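Local coordinates for fibronectin type III domain-containing protein (PDB 6P2K), which probably hydrolyses xyloglucan-type plant polysaccharides as a family 74 glycoside hydrolase built from two seven-bladed beta-propellers, and binds zinc, at residues B[314-325]-B[351-359]. Residues are numbered along the deposited sequence; the frame is centred on the assembly and turned at random.
Sequences WDSYDGSWDIGW and STTNQTMYY
Tyr358 reaches from its strand into the loop 314-325, its inner half, from CB to the CD atoms, lying against Trp314 and its outer half against Trp321 and backbone oxygens. Its CB lies 3.6 Å from CH2 of Trp314, and the ring beyond is covered on one face by the same indole, whose CZ2 sits above the rim. The two ring planes are inclined at 51°, neither stacked nor perpendicular. With chi1 at -87°, CG stands anti to the carbonyl carbon, which carries the phenol away from its own strand toward the loop. Farther along, CE2 is 3.8 Å from CE3 of Trp321; this second indole turns its edge to the tyrosine face in an offset edge-to-face pair, the planes at 89°. At the tip, Tyr358 OH donates to Asp322 O at 2.7 Å, in the carbonyl plane and on a lone pair, a fitting end for a long ring whose polar atom is buried.

All this belongs to a blade of a beta-propeller, the fold of family 74: strands 348-351 and 358-363 form an antiparallel hairpin, and 314-325 leaves the last strand of the preceding blade, so the aromatic cluster joins neighbouring blades. Trp371, on the next strand, stacks on Trp314.

A phenylalanine at Tyr358 would probably keep the ring packing but leave Asp322 O without this donor.

Thr353 suits its turn because its branches do separate work: methyl CG2 packs 3.5 Å from Trp314 CH2, while OG1 shares a hydrogen bond with Thr356 OG1 and reaches a water that donates to Ile323 O. Asp322 gives its OD1 to Gly324 N at 2.9 Å, closing an Asx turn, and Tyr393 bonds to that same oxygen.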
loop_
_atom_site.group_PDB
_atom_site.type_symbol
_atom_site.label_atom_id
_atom_site.label_comp_id
_atom_site.label_asym_id
_atom_site.label_seq_id
_atom_site.Cartn_x
_atom_site.Cartn_y
_atom_site.Cartn_z
ATOM N N TRP B 314 13.570 42.937 -2.024
ATOM C CA TRP B 314 12.541 41.939 -1.774
ATOM C C TRP B 314 12.155 41.372 -3.131
ATOM O O TRP B 314 12.017 42.127 -4.096
ATOM C CB TRP B 314 11.332 42.563 -1.071
ATOM C CG TRP B 314 10.463 41.602 -0.310
ATOM C CD1 TRP B 314 10.752 40.309 0.031
ATOM C CD2 TRP B 314 9.156 41.873 0.206
ATOM N NE1 TRP B 314 9.697 39.760 0.727
ATOM C CE2 TRP B 314 8.707 40.702 0.847
ATOM C CE3 TRP B 314 8.318 42.994 0.184
ATOM C CZ2 TRP B 314 7.462 40.623 1.464
ATOM C CZ3 TRP B 314 7.081 42.911 0.796
ATOM C CH2 TRP B 314 6.667 41.735 1.429
ATOM N N ASP B 315 11.996 40.053 -3.216
ATOM C CA ASP B 315 11.888 39.416 -4.524
ATOM C C ASP B 315 11.019 38.166 -4.420
ATOM O O ASP B 315 10.407 37.896 -3.382
ATOM C CB ASP B 315 13.283 39.089 -5.069
ATOM C CG ASP B 315 13.347 39.142 -6.580
ATOM O OD1 ASP B 315 12.274 39.107 -7.225
ATOM O OD2 ASP B 315 14.470 39.214 -7.122
ATOM N N SER B 316 10.982 37.398 -5.513
ATOM C CA SER B 316 10.216 36.163 -5.588
ATOM C C SER B 316 10.538 35.261 -4.407
ATOM O O SER B 316 11.661 35.247 -3.897
ATOM C CB SER B 316 10.529 35.418 -6.890
ATOM O OG SER B 316 10.504 36.303 -7.992
ATOM N N TYR B 317 9.540 34.503 -3.971
ATOM C CA TYR B 317 9.731 33.566 -2.874
ATOM C C TYR B 317 10.802 32.546 -3.234
ATOM O O TYR B 317 10.711 31.867 -4.261
ATOM C CB TYR B 317 8.412 32.864 -2.545
ATOM C CG TYR B 317 8.531 31.845 -1.438
ATOM C CD1 TYR B 317 8.687 32.242 -0.115
ATOM C CD2 TYR B 317 8.486 30.487 -1.714
ATOM C CE1 TYR B 317 8.793 31.309 0.903
ATOM C CE2 TYR B 317 8.592 29.547 -0.704
ATOM C CZ TYR B 317 8.748 29.965 0.604
ATOM O OH TYR B 317 8.855 29.032 1.614
ATOM N N ASP B 318 11.826 32.452 -2.387
ATOM C CA ASP B 318 12.904 31.487 -2.560
ATOM C C ASP B 318 13.200 30.729 -1.272
ATOM O O ASP B 318 14.246 30.078 -1.178
ATOM C CB ASP B 318 14.178 32.182 -3.058
ATOM C CG ASP B 318 14.649 33.285 -2.124
ATOM O OD1 ASP B 318 14.006 33.511 -1.074
ATOM O OD2 ASP B 318 15.667 33.934 -2.442
ATOM N N GLY B 319 12.315 30.809 -0.278
ATOM C CA GLY B 319 12.536 30.198 1.011
ATOM C C GLY B 319 13.193 31.092 2.041
ATOM O O GLY B 319 13.282 30.698 3.209
ATOM N N SER B 320 13.647 32.283 1.655
ATOM C CA SER B 320 14.376 33.142 2.578
ATOM C C SER B 320 13.467 34.009 3.444
ATOM O O SER B 320 13.973 34.734 4.307
ATOM C CB SER B 320 15.358 34.032 1.808
ATOM O OG SER B 320 14.677 34.987 1.017
ATOM N N TRP B 321 12.152 33.964 3.237
ATOM C CA TRP B 321 11.226 34.671 4.111
ATOM C C TRP B 321 9.933 33.875 4.221
ATOM O O TRP B 321 9.577 33.116 3.318
ATOM C CB TRP B 321 10.947 36.104 3.623
ATOM C CG TRP B 321 10.660 36.240 2.157
ATOM C CD1 TRP B 321 11.572 36.252 1.141
ATOM C CD2 TRP B 321 9.375 36.406 1.543
ATOM N NE1 TRP B 321 10.934 36.405 -0.068
ATOM C CE2 TRP B 321 9.586 36.501 0.150
ATOM C CE3 TRP B 321 8.069 36.480 2.034
ATOM C CZ2 TRP B 321 8.537 36.667 -0.755
ATOM C CZ3 TRP B 321 7.030 36.645 1.135
ATOM C CH2 TRP B 321 7.271 36.735 -0.244
ATOM N N ASP B 322 9.242 34.050 5.344
ATOM C CA ASP B 322 8.007 33.323 5.623
ATOM C C ASP B 322 6.864 33.959 4.839
ATOM O O ASP B 322 6.404 35.056 5.171
ATOM C CB ASP B 322 7.716 33.326 7.121
ATOM C CG ASP B 322 6.387 32.664 7.467
ATOM O OD1 ASP B 322 5.880 31.859 6.654
ATOM O OD2 ASP B 322 5.846 32.956 8.559
ATOM N N ILE B 323 6.391 33.265 3.802
ATOM C CA ILE B 323 5.293 33.790 3.001
ATOM C C ILE B 323 3.954 33.685 3.715
ATOM O O ILE B 323 2.961 34.255 3.243
ATOM C CB ILE B 323 5.261 33.080 1.631
ATOM C CG1 ILE B 323 4.485 33.921 0.611
ATOM C CG2 ILE B 323 4.684 31.671 1.760
ATOM C CD1 ILE B 323 4.818 33.606 -0.834
ATOM N N GLY B 324 3.902 33.001 4.858
ATOM C CA GLY B 324 2.641 32.890 5.567
ATOM C C GLY B 324 1.652 32.014 4.813
ATOM O O GLY B 324 2.015 31.211 3.949
ATOM N N TRP B 325 0.369 32.178 5.152
ATOM C CA TRP B 325 -0.646 31.372 4.483
ATOM C C TRP B 325 -0.928 31.865 3.071
ATOM O O TRP B 325 -1.292 31.062 2.203
ATOM C CB TRP B 325 -1.945 31.333 5.302
ATOM C CG TRP B 325 -2.690 32.643 5.462
ATOM C CD1 TRP B 325 -2.702 33.447 6.568
ATOM C CD2 TRP B 325 -3.561 33.268 4.506
ATOM N NE1 TRP B 325 -3.511 34.537 6.355
ATOM C CE2 TRP B 325 -4.048 34.452 5.098
ATOM C CE3 TRP B 325 -3.968 32.948 3.207
ATOM C CZ2 TRP B 325 -4.922 35.315 4.434
ATOM C CZ3 TRP B 325 -4.832 33.811 2.547
ATOM C CH2 TRP B 325 -5.301 34.978 3.165
ATOM N N SER B 351 6.190 47.008 4.508
ATOM C CA SER B 351 5.611 46.833 3.175
ATOM C C SER B 351 4.627 45.661 3.211
ATOM O O SER B 351 4.153 45.272 4.284
ATOM C CB SER B 351 6.723 46.642 2.130
ATOM O OG SER B 351 6.181 46.563 0.822
ATOM N N THR B 352 4.327 45.094 2.040
ATOM C CA THR B 352 3.266 44.099 1.911
ATOM C C THR B 352 3.476 43.282 0.641
ATOM O O THR B 352 4.166 43.712 -0.287
ATOM C CB THR B 352 1.886 44.766 1.871
ATOM O OG1 THR B 352 0.867 43.770 1.702
ATOM C CG2 THR B 352 1.814 45.750 0.713
ATOM N N THR B 353 2.865 42.095 0.607
ATOM C CA THR B 353 2.760 41.347 -0.642
ATOM C C THR B 353 1.446 41.604 -1.366
ATOM O O THR B 353 1.293 41.138 -2.504
ATOM C CB THR B 353 2.921 39.833 -0.414
ATOM O OG1 THR B 353 1.856 39.336 0.411
ATOM C CG2 THR B 353 4.275 39.514 0.214
ATOM N N ASN B 354 0.508 42.303 -0.705
ATOM C CA ASN B 354 -0.728 42.912 -1.211
ATOM C C ASN B 354 -1.803 42.867 -0.131
ATOM O O ASN B 354 -2.375 43.899 0.230
ATOM C CB ASN B 354 -1.274 42.250 -2.481
ATOM C CG ASN B 354 -2.555 42.911 -2.972
ATOM O OD1 ASN B 354 -3.653 42.407 -2.745
ATOM N ND2 ASN B 354 -2.417 44.055 -3.633
ATOM N N GLN B 355 -2.089 41.672 0.385
ATOM C CA GLN B 355 -3.104 41.480 1.412
ATOM C C GLN B 355 -2.506 41.315 2.801
ATOM O O GLN B 355 -3.205 40.873 3.720
ATOM C CB GLN B 355 -3.973 40.262 1.088
ATOM C CG GLN B 355 -4.455 40.170 -0.351
ATOM C CD GLN B 355 -5.396 38.992 -0.566
ATOM O OE1 GLN B 355 -6.508 39.157 -1.070
ATOM N NE2 GLN B 355 -4.955 37.797 -0.173
ATOM N N THR B 356 -1.235 41.660 2.980
ATOM C CA THR B 356 -0.479 41.249 4.154
ATOM C C THR B 356 0.270 42.441 4.741
ATOM O O THR B 356 0.180 43.570 4.249
ATOM C CB THR B 356 0.494 40.119 3.791
ATOM O OG1 THR B 356 1.355 40.555 2.730
ATOM C CG2 THR B 356 -0.277 38.890 3.326
ATOM N N MET B 357 1.014 42.180 5.816
ATOM C CA MET B 357 1.894 43.165 6.430
ATOM C C MET B 357 3.241 42.508 6.682
ATOM O O MET B 357 3.306 41.427 7.276
ATOM C CB MET B 357 1.312 43.712 7.741
ATOM C CG MET B 357 -0.059 44.360 7.601
ATOM S SD MET B 357 -1.410 43.172 7.739
ATOM C CE MET B 357 -1.385 42.839 9.500
ATOM N N TYR B 358 4.310 43.161 6.232
ATOM C CA TYR B 358 5.653 42.610 6.322
ATOM C C TYR B 358 6.613 43.683 6.804
ATOM O O TYR B 358 6.498 44.848 6.414
ATOM C CB TYR B 358 6.122 42.066 4.966
ATOM C CG TYR B 358 5.710 40.636 4.709
ATOM C CD1 TYR B 358 4.462 40.336 4.181
ATOM C CD2 TYR B 358 6.571 39.584 4.993
ATOM C CE1 TYR B 358 4.080 39.025 3.945
ATOM C CE2 TYR B 358 6.201 38.275 4.759
ATOM C CZ TYR B 358 4.956 38.005 4.236
ATOM O OH TYR B 358 4.585 36.707 4.006
ATOM N N TYR B 359 7.563 43.284 7.649
ATOM C CA TYR B 359 8.595 44.183 8.140
ATOM C C TYR B 359 9.966 43.591 7.856
ATOM O O TYR B 359 10.193 42.393 8.058
ATOM C CB TYR B 359 8.452 44.448 9.644
ATOM C CG TYR B 359 9.562 45.306 10.205
ATOM C CD1 TYR B 359 9.527 46.689 10.080
ATOM C CD2 TYR B 359 10.648 44.735 10.852
ATOM C CE1 TYR B 359 10.540 47.477 10.589
ATOM C CE2 TYR B 359 11.668 45.514 11.361
ATOM C CZ TYR B 359 11.607 46.882 11.227
ATOM O OH TYR B 359 12.619 47.660 11.736
HETATM O O HOH W 1 2.412 36.760 1.618
#